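Local coordinates for protein YghZ aldo-keto reductase (Escherichia coli, PDB 3N6Q) that probably catalyses the NAD(P)H-dependent reduction of aldehydes or ketones to alcohols, as members of the aldo-keto reductase family do on a TIM-barrel fold, at residues E91-T96 / Y131-Y136; K114-S119 / S151-A156; C219-P224 / T296-G301. All coordinates share one frame; numbering follows the deposited sequence.

Contact 1 of 3, residues E91-T96 / Y131-Y136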
loop_
_atom_site.group_PDB
_atom_site.type_symbol
_atom_site.label_atom_id
_atom_site.label_comp_id
_atom_site.label_asym_id
_atom_site.label_seq_id
_atom_site.Cartn_x
_atom_site.Cartn_y
_atom_site.Cartn_z
ATOM N N GLU B 91 -17.716 -16.989 -6.118
ATOM C CA GLU B 91 -19.021 -17.291 -5.520
ATOM C C GLU B 91 -18.895 -17.781 -4.064
ATOM O O GLU B 91 -19.906 -18.195 -3.475
ATOM C CB GLU B 91 -19.720 -18.358 -6.382
ATOM C CG GLU B 91 -20.205 -17.720 -7.685
ATOM C CD GLU B 91 -20.719 -18.725 -8.684
ATOM O OE1 GLU B 91 -21.639 -19.492 -8.370
ATOM O OE2 GLU B 91 -20.230 -18.700 -9.825
ATOM N N LEU B 92 -17.651 -17.926 -3.561
ATOM C CA LEU B 92 -17.409 -18.508 -2.235
ATOM C C LEU B 92 -16.928 -17.455 -1.249
ATOM O O LEU B 92 -16.189 -16.520 -1.635
ATOM C CB LEU B 92 -16.298 -19.600 -2.279
ATOM C CG LEU B 92 -16.588 -20.755 -3.242
ATOM C CD1 LEU B 92 -15.425 -21.795 -3.063
ATOM C CD2 LEU B 92 -17.960 -21.408 -2.899
ATOM N N ILE B 93 -17.309 -17.607 0.017
ATOM C CA ILE B 93 -16.719 -16.804 1.117
ATOM C C ILE B 93 -15.894 -17.730 1.980
ATOM O O ILE B 93 -16.390 -18.700 2.539
ATOM C CB ILE B 93 -17.821 -16.127 2.004
ATOM C CG1 ILE B 93 -18.769 -15.317 1.145
ATOM C CG2 ILE B 93 -17.177 -15.318 3.203
ATOM C CD1 ILE B 93 -18.051 -14.104 0.405
ATOM N N ILE B 94 -14.579 -17.553 1.880
ATOM C CA ILE B 94 -13.661 -18.459 2.539
ATOM C C ILE B 94 -13.070 -17.703 3.728
ATOM O O ILE B 94 -12.535 -16.606 3.571
ATOM C CB ILE B 94 -12.517 -18.895 1.557
ATOM C CG1 ILE B 94 -13.112 -19.716 0.390
ATOM C CG2 ILE B 94 -11.439 -19.670 2.389
ATOM C CD1 ILE B 94 -12.167 -19.907 -0.805
ATOM N N SER B 95 -13.094 -18.292 4.925
ATOM C CA SER B 95 -12.450 -17.632 6.027
ATOM C C SER B 95 -11.283 -18.460 6.602
ATOM O O SER B 95 -11.197 -19.689 6.378
ATOM C CB SER B 95 -13.432 -17.359 7.151
ATOM O OG SER B 95 -13.981 -18.631 7.510
ATOM N N THR B 96 -10.317 -17.765 7.211
ATOM C CA THR B 96 -9.443 -18.475 8.137
ATOM C C THR B 96 -9.078 -17.601 9.330
ATOM O O THR B 96 -9.640 -16.514 9.475
ATOM C CB THR B 96 -8.171 -19.010 7.399
ATOM O OG1 THR B 96 -7.519 -19.939 8.252
ATOM C CG2 THR B 96 -7.209 -17.856 7.136
ATOM N N TYR B 131 -6.141 -14.291 -1.485
ATOM C CA TYR B 131 -6.678 -13.657 -0.280
ATOM C C TYR B 131 -7.809 -14.550 0.280
ATOM O O TYR B 131 -8.393 -15.359 -0.429
ATOM C CB TYR B 131 -7.223 -12.212 -0.550
ATOM C CG TYR B 131 -8.292 -12.092 -1.672
ATOM C CD1 TYR B 131 -9.632 -12.398 -1.408
ATOM C CD2 TYR B 131 -7.926 -11.779 -2.992
ATOM C CE1 TYR B 131 -10.595 -12.424 -2.480
ATOM C CE2 TYR B 131 -8.878 -11.701 -4.044
ATOM C CZ TYR B 131 -10.215 -11.990 -3.743
ATOM O OH TYR B 131 -11.152 -11.951 -4.723
ATOM N N VAL B 132 -8.153 -14.322 1.538
ATOM C CA VAL B 132 -9.347 -14.962 2.117
ATOM C C VAL B 132 -10.436 -13.891 2.174
ATOM O O VAL B 132 -10.143 -12.697 2.181
ATOM C CB VAL B 132 -9.100 -15.468 3.582
ATOM C CG1 VAL B 132 -8.244 -16.758 3.558
ATOM C CG2 VAL B 132 -8.576 -14.324 4.564
ATOM N N ASP B 133 -11.693 -14.299 2.186
ATOM C CA ASP B 133 -12.750 -13.257 2.303
ATOM C C ASP B 133 -12.846 -12.715 3.732
ATOM O O ASP B 133 -13.079 -11.522 3.937
ATOM C CB ASP B 133 -14.058 -13.932 1.903
ATOM C CG ASP B 133 -13.979 -14.434 0.480
ATOM O OD1 ASP B 133 -14.183 -13.604 -0.427
ATOM O OD2 ASP B 133 -13.646 -15.610 0.246
ATOM N N ILE B 134 -12.614 -13.577 4.716
ATOM C CA ILE B 134 -12.625 -13.105 6.128
ATOM C C ILE B 134 -11.431 -13.658 6.875
ATOM O O ILE B 134 -11.165 -14.850 6.791
ATOM C CB ILE B 134 -13.908 -13.549 6.912
ATOM C CG1 ILE B 134 -15.166 -13.266 6.036
ATOM C CG2 ILE B 134 -13.968 -12.797 8.230
ATOM C CD1 ILE B 134 -16.486 -13.817 6.639
ATOM N N PHE B 135 -10.665 -12.780 7.527
ATOM C CA PHE B 135 -9.575 -13.258 8.371
ATOM C C PHE B 135 -9.952 -12.950 9.817
ATOM O O PHE B 135 -10.320 -11.815 10.102
ATOM C CB PHE B 135 -8.265 -12.556 7.983
ATOM C CG PHE B 135 -7.082 -13.004 8.835
ATOM C CD1 PHE B 135 -6.778 -14.377 8.973
ATOM C CD2 PHE B 135 -6.286 -12.072 9.468
ATOM C CE1 PHE B 135 -5.629 -14.787 9.786
ATOM C CE2 PHE B 135 -5.147 -12.448 10.223
ATOM C CZ PHE B 135 -4.859 -13.776 10.424
ATOM N N TYR B 136 -9.897 -13.930 10.721
ATOM C CA TYR B 136 -10.285 -13.730 12.151
ATOM C C TYR B 136 -9.059 -13.709 13.077
ATOM O O TYR B 136 -8.189 -14.576 12.974
ATOM C CB TYR B 136 -11.026 -14.966 12.625
ATOM C CG TYR B 136 -12.496 -15.016 12.205
ATOM C CD1 TYR B 136 -13.514 -14.582 13.086
ATOM C CD2 TYR B 136 -12.861 -15.618 10.973
ATOM C CE1 TYR B 136 -14.890 -14.770 12.780
ATOM C CE2 TYR B 136 -14.244 -15.762 10.623
ATOM C CZ TYR B 136 -15.241 -15.351 11.547
ATOM O OH TYR B 136 -16.558 -15.546 11.179
#
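Asp133 reaches from the corner in 131-136 to the backbone of Ile94, its OD2 taking the N-H of Ile94 N at 2.7 Å in a nearly straight bond (172°). CG lies anti to its own carbonyl carbon (chi1 -61°), and the amide comes to the anti side of the carboxylate, somewhat out of its plane. Ile94 O is gripped twice in return, by Asp133 N at 2.8 Å and by Ile134 N at 3.2 Å. Beyond it the two strands settle into parallel pairing through Thr96 N to Ile134 O and Tyr136 N to Thr96 O. Ser95 is small enough to let the Tyr136 ring come edge-on, CE2 lying 3.9 Å from Ser95 CB. Thr96 CG2 is well packed too, 3.9 Å from Val132 CG1 and 4.0 Å from Phe135 CD1. Ile94 CG2 and Val132 CG1, 4.5 Å apart, are the loose part. Arg89 pairs with OD2 and Lys114 of the second subunit with OD1; an alanine at Asp133 would probably leave Ile94 N without its acceptor and both cations without their carboxylate partner. The pair belongs to the beta-alpha-beta unit formed by strands 93-98 and 132-137 with helix 113-127 between them: Ile94, Thr96, Val132 and Phe135 pack under that helix, while strands 59-61 and 162-168 extend the barrel wall beyond the pair.

Contact 2 of 3, residues K114-S119 / S151-A156; sequences KYLLAS and SALAHA
His155, which Leu117 touches from the facing helix, donates from its backbone N to Ser151 O at 2.8 Å, a length matched in the other helix by Ser119 N to Tyr115 O. With the amides thus used inside each helix, the contact itself is van der Waals packing. Leu117 carries most of it. Its CG sits anti to the carbonyl carbon (chi1 -67°), which sends the two methyls across the groove: CD1 lies obliquely to the imidazole, 3.8 Å from His155 CD2, and CD2 rests 3.5 Å from Ala152 O, a carbonyl already bonded to Ala156 N. These are neighbouring helices of the outer layer of a TIM barrel, nearly parallel at 23°, with axes 9.5 Å apart. Ala152 suits such an approach because its lone methyl leaves room for two leucines, Leu116 CD2 meeting Ala152 CB at 3.9 Å. The same methyl of Leu116 also reaches Leu153, CD2 to CD2 4.3 Å. Leu153 and Ala156 touch Phe135 of the barrel wall. Toward the subunit interface, Leu117 packs on Leu163 and His155 on Gln158 of a neighbouring subunit.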
loop_
_atom_site.group_PDB
_atom_site.type_symbol
_atom_site.label_atom_id
_atom_site.label_comp_id
_atom_site.label_asym_id
_atom_site.label_seq_id
_atom_site.Cartn_x
_atom_site.Cartn_y
_atom_site.Cartn_z
ATOM N N LYS B 114 3.383 -10.607 14.656
ATOM C CA LYS B 114 4.247 -11.693 14.141
ATOM C C LYS B 114 3.434 -12.965 13.813
ATOM O O LYS B 114 3.424 -13.473 12.668
ATOM C CB LYS B 114 5.342 -12.017 15.192
ATOM C CG LYS B 114 6.127 -13.315 14.897
ATOM C CD LYS B 114 6.960 -13.235 13.585
ATOM C CE LYS B 114 7.819 -14.592 13.477
ATOM N NZ LYS B 114 8.855 -14.532 12.357
ATOM N N TYR B 115 2.663 -13.439 14.796
ATOM C CA TYR B 115 1.931 -14.662 14.591
ATOM C C TYR B 115 0.811 -14.522 13.595
ATOM O O TYR B 115 0.690 -15.344 12.671
ATOM C CB TYR B 115 1.415 -15.202 15.924
ATOM C CG TYR B 115 0.430 -16.334 15.837
ATOM C CD1 TYR B 115 0.696 -17.497 15.109
ATOM C CD2 TYR B 115 -0.750 -16.287 16.603
ATOM C CE1 TYR B 115 -0.265 -18.539 15.062
ATOM C CE2 TYR B 115 -1.695 -17.304 16.568
ATOM C CZ TYR B 115 -1.436 -18.432 15.801
ATOM O OH TYR B 115 -2.359 -19.461 15.735
ATOM N N LEU B 116 0.036 -13.445 13.725
ATOM C CA LEU B 116 -1.131 -13.287 12.858
ATOM C C LEU B 116 -0.672 -13.141 11.398
ATOM O O LEU B 116 -1.249 -13.753 10.507
ATOM C CB LEU B 116 -1.981 -12.086 13.278
ATOM C CG LEU B 116 -3.218 -12.467 14.077
ATOM C CD1 LEU B 116 -2.841 -13.288 15.270
ATOM C CD2 LEU B 116 -3.954 -11.123 14.531
ATOM N N LEU B 117 0.334 -12.317 11.144
ATOM C CA LEU B 117 0.657 -12.055 9.759
ATOM C C LEU B 117 1.454 -13.230 9.163
ATOM O O LEU B 117 1.237 -13.591 7.995
ATOM C CB LEU B 117 1.438 -10.730 9.590
ATOM C CG LEU B 117 0.566 -9.496 9.938
ATOM C CD1 LEU B 117 1.373 -8.171 9.709
ATOM C CD2 LEU B 117 -0.789 -9.482 9.145
ATOM N N ALA B 118 2.344 -13.835 9.945
ATOM C CA ALA B 118 3.057 -15.044 9.434
ATOM C C ALA B 118 2.021 -16.130 9.176
ATOM O O ALA B 118 2.149 -16.896 8.192
ATOM C CB ALA B 118 4.110 -15.577 10.476
ATOM N N SER B 119 1.054 -16.268 10.095
ATOM C CA SER B 119 0.097 -17.369 9.975
ATOM C C SER B 119 -0.787 -17.169 8.720
ATOM O O SER B 119 -1.080 -18.160 7.982
ATOM C CB SER B 119 -0.806 -17.499 11.197
ATOM O OG SER B 119 -1.626 -18.631 10.995
ATOM N N SER B 151 -4.187 -3.766 14.461
ATOM C CA SER B 151 -3.291 -3.259 13.416
ATOM C C SER B 151 -2.928 -4.385 12.471
ATOM O O SER B 151 -2.847 -4.188 11.252
ATOM C CB SER B 151 -1.958 -2.717 13.987
ATOM O OG SER B 151 -1.157 -2.205 12.913
ATOM N N ALA B 152 -2.692 -5.550 13.054
ATOM C CA ALA B 152 -2.413 -6.760 12.201
ATOM C C ALA B 152 -3.599 -7.068 11.250
ATOM O O ALA B 152 -3.422 -7.298 10.047
ATOM C CB ALA B 152 -2.084 -7.977 13.062
ATOM N N LEU B 153 -4.793 -7.171 11.809
ATOM C CA LEU B 153 -5.981 -7.326 10.964
ATOM C C LEU B 153 -6.057 -6.207 9.917
ATOM O O LEU B 153 -6.363 -6.507 8.743
ATOM C CB LEU B 153 -7.272 -7.334 11.831
ATOM C CG LEU B 153 -7.314 -8.456 12.835
ATOM C CD1 LEU B 153 -8.637 -8.265 13.719
ATOM C CD2 LEU B 153 -7.321 -9.828 12.144
ATOM N N ALA B 154 -5.782 -4.944 10.296
ATOM C CA ALA B 154 -5.850 -3.847 9.332
ATOM C C ALA B 154 -4.850 -4.017 8.195
ATOM O O ALA B 154 -5.154 -3.731 7.052
ATOM C CB ALA B 154 -5.666 -2.492 9.986
ATOM N N HIS B 155 -3.642 -4.451 8.550
ATOM C CA HIS B 155 -2.640 -4.711 7.541
ATOM C C HIS B 155 -3.078 -5.821 6.570
ATOM O O HIS B 155 -2.845 -5.717 5.359
ATOM C CB HIS B 155 -1.311 -5.068 8.224
ATOM C CG HIS B 155 -0.176 -5.204 7.252
ATOM N ND1 HIS B 155 0.509 -4.103 6.763
ATOM C CD2 HIS B 155 0.278 -6.270 6.563
ATOM C CE1 HIS B 155 1.409 -4.514 5.889
ATOM N NE2 HIS B 155 1.320 -5.828 5.784
ATOM N N ALA B 156 -3.750 -6.859 7.080
ATOM C CA ALA B 156 -4.249 -7.941 6.204
ATOM C C ALA B 156 -5.192 -7.349 5.172
ATOM O O ALA B 156 -5.191 -7.697 3.977
ATOM C CB ALA B 156 -4.989 -9.032 7.068
#

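Contact 3 of 3, residues C219-P224 / T296-G301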
loop_
_atom_site.group_PDB
_atom_site.type_symbol
_atom_site.label_atom_id
_atom_site.label_comp_id
_atom_site.label_asym_id
_atom_site.label_seq_id
_atom_site.Cartn_x
_atom_site.Cartn_y
_atom_site.Cartn_z
ATOM N N CYS B 219 -23.059 -12.179 13.342
ATOM C CA CYS B 219 -22.866 -13.193 14.353
ATOM C C CYS B 219 -23.008 -14.559 13.668
ATOM O O CYS B 219 -24.091 -14.887 13.136
ATOM C CB CYS B 219 -23.973 -13.079 15.439
ATOM S SG CYS B 219 -23.747 -14.285 16.752
ATOM N N ILE B 220 -21.955 -15.396 13.739
ATOM C CA ILE B 220 -22.021 -16.690 13.170
ATOM C C ILE B 220 -21.819 -17.705 14.279
ATOM O O ILE B 220 -20.841 -17.661 15.009
ATOM C CB ILE B 220 -21.075 -16.874 11.927
ATOM C CG1 ILE B 220 -21.180 -18.314 11.456
ATOM C CG2 ILE B 220 -19.610 -16.601 12.372
ATOM C CD1 ILE B 220 -20.553 -18.531 10.026
ATOM N N ALA B 221 -22.841 -18.535 14.519
ATOM C CA ALA B 221 -22.806 -19.442 15.652
ATOM C C ALA B 221 -21.925 -20.692 15.441
ATOM O O ALA B 221 -22.214 -21.575 14.611
ATOM C CB ALA B 221 -24.290 -19.889 16.045
ATOM N N PHE B 222 -20.912 -20.842 16.307
ATOM C CA PHE B 222 -20.035 -22.029 16.274
ATOM C C PHE B 222 -20.620 -23.075 17.226
ATOM O O PHE B 222 -21.233 -22.742 18.262
ATOM C CB PHE B 222 -18.642 -21.584 16.775
ATOM C CG PHE B 222 -17.640 -22.704 16.869
ATOM C CD1 PHE B 222 -17.088 -23.249 15.711
ATOM C CD2 PHE B 222 -17.251 -23.207 18.099
ATOM C CE1 PHE B 222 -16.164 -24.298 15.770
ATOM C CE2 PHE B 222 -16.327 -24.259 18.170
ATOM C CZ PHE B 222 -15.771 -24.796 16.995
ATOM N N THR B 223 -20.506 -24.357 16.856
ATOM C CA THR B 223 -21.101 -25.509 17.602
ATOM C C THR B 223 -22.614 -25.309 17.908
ATOM O O THR B 223 -23.038 -25.476 19.048
ATOM C CB THR B 223 -20.436 -25.906 18.926
ATOM O OG1 THR B 223 -20.310 -24.781 19.824
ATOM C CG2 THR B 223 -19.030 -26.542 18.648
ATOM N N PRO B 224 -23.370 -24.951 16.889
ATOM C CA PRO B 224 -24.855 -24.755 17.090
ATOM C C PRO B 224 -25.571 -26.042 17.485
ATOM O O PRO B 224 -26.700 -25.974 18.017
ATOM C CB PRO B 224 -25.331 -24.263 15.712
ATOM C CG PRO B 224 -24.347 -25.018 14.682
ATOM C CD PRO B 224 -22.978 -24.939 15.451
ATOM N N THR B 296 -26.590 -14.332 12.078
ATOM C CA THR B 296 -26.431 -14.309 10.614
ATOM C C THR B 296 -26.394 -15.703 9.976
ATOM O O THR B 296 -26.938 -15.927 8.861
ATOM C CB THR B 296 -25.067 -13.578 10.264
ATOM O OG1 THR B 296 -24.972 -12.370 11.026
ATOM C CG2 THR B 296 -24.988 -13.266 8.799
ATOM N N SER B 297 -25.776 -16.659 10.664
ATOM C CA SER B 297 -25.557 -17.998 10.095
ATOM C C SER B 297 -25.237 -18.950 11.227
ATOM O O SER B 297 -24.816 -18.514 12.342
ATOM C CB SER B 297 -24.384 -17.913 9.049
ATOM O OG SER B 297 -24.267 -19.163 8.354
ATOM N N VAL B 298 -25.411 -20.255 10.978
ATOM C CA VAL B 298 -25.005 -21.272 11.932
ATOM C C VAL B 298 -23.988 -22.155 11.226
ATOM O O VAL B 298 -24.119 -22.457 10.063
ATOM C CB VAL B 298 -26.208 -22.102 12.428
ATOM C CG1 VAL B 298 -27.216 -21.152 13.164
ATOM C CG2 VAL B 298 -26.937 -22.772 11.254
ATOM N N LEU B 299 -22.923 -22.445 11.930
ATOM C CA LEU B 299 -21.827 -23.253 11.360
ATOM C C LEU B 299 -22.022 -24.713 11.573
ATOM O O LEU B 299 -21.929 -25.225 12.682
ATOM C CB LEU B 299 -20.509 -22.854 12.014
ATOM C CG LEU B 299 -19.799 -21.756 11.284
ATOM C CD1 LEU B 299 -18.768 -21.120 12.303
ATOM C CD2 LEU B 299 -19.109 -22.334 10.006
ATOM N N ILE B 300 -22.273 -25.428 10.486
ATOM C CA ILE B 300 -22.547 -26.840 10.547
ATOM C C ILE B 300 -21.258 -27.593 10.216
ATOM O O ILE B 300 -20.659 -27.346 9.168
ATOM C CB ILE B 300 -23.561 -27.241 9.458
ATOM C CG1 ILE B 300 -24.854 -26.459 9.689
ATOM C CG2 ILE B 300 -23.803 -28.766 9.547
ATOM C CD1 ILE B 300 -25.269 -26.633 11.101
ATOM N N GLY B 301 -20.896 -28.541 11.068
ATOM C CA GLY B 301 -19.669 -29.306 10.848
ATOM C C GLY B 301 -19.924 -30.703 10.342
ATOM O O GLY B 301 -19.707 -31.675 11.081
HETATM O O HOH W 1 -19.642 -25.273 14.313
#
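Two neighbouring parallel strands of the TIM barrel, 218-221 and 297-300, meet here, and the first runs on into the turn of Thr223 and Pro224. Just before the second strand, Thr296 pairs with Cys219 through both its side chain and its backbone: its OG1 accepts from Cys219 N at 3.0 Å, and its backbone N gives a bond to Cys219 O at 2.8 Å. The regular ladder follows, Ala221 N to Ser297 O and Leu299 N to Ala221 O, each 2.9 Å. On the inner face, Ile220 stretches its fully extended chain (chi1 177°, chi2 166°) across Leu299 at about a right angle, so that CD1 reaches Leu299 CG at 3.5 Å; a long branched chain is suited to cross from one strand to the next. Ser297 lies on that same face, its hydroxyl bonded to Pro26 O and to Ser29. Where the strands part, a water bridges Thr223 N and Leu299 O, 2.8 Å from each. Pro224 has no N-H to donate and the ladder stops here; its CD is pressed tightly against Leu299 O at 3.0 Å. Ala221 and Val298 lie on the outer face, where Pro224 comes over Val298; Leu286 and Leu289 of helix 281-289 cover the proline, and strands 191-193 and 24-31 flank the pair and continue the barrel.

In the fold
Contacts 1 and 3 are both strand pairs of the one barrel sheet, their centres about 15 Å apart, and they meet across its interior where Tyr136 OH packs on Ile220 CG2 at 3.4 Å. Contact 3 is the more central and touches no other chain, relying on backbone ladders, one threonine side-chain bond, aliphatic packing and a single bridging water. Contact 1 adds charge, because Asp133 lies at the start of the strand pair, beside a subunit interface. Contact 2 belongs to the helical layer outside contact 1, sharing the beta-alpha-beta unit with it through helix 113-127, and has only van der Waals contacts between its segments. Phe135 joins these layers, whereas contacts 2 and 3 stay about 14 Å apart at their nearest atoms.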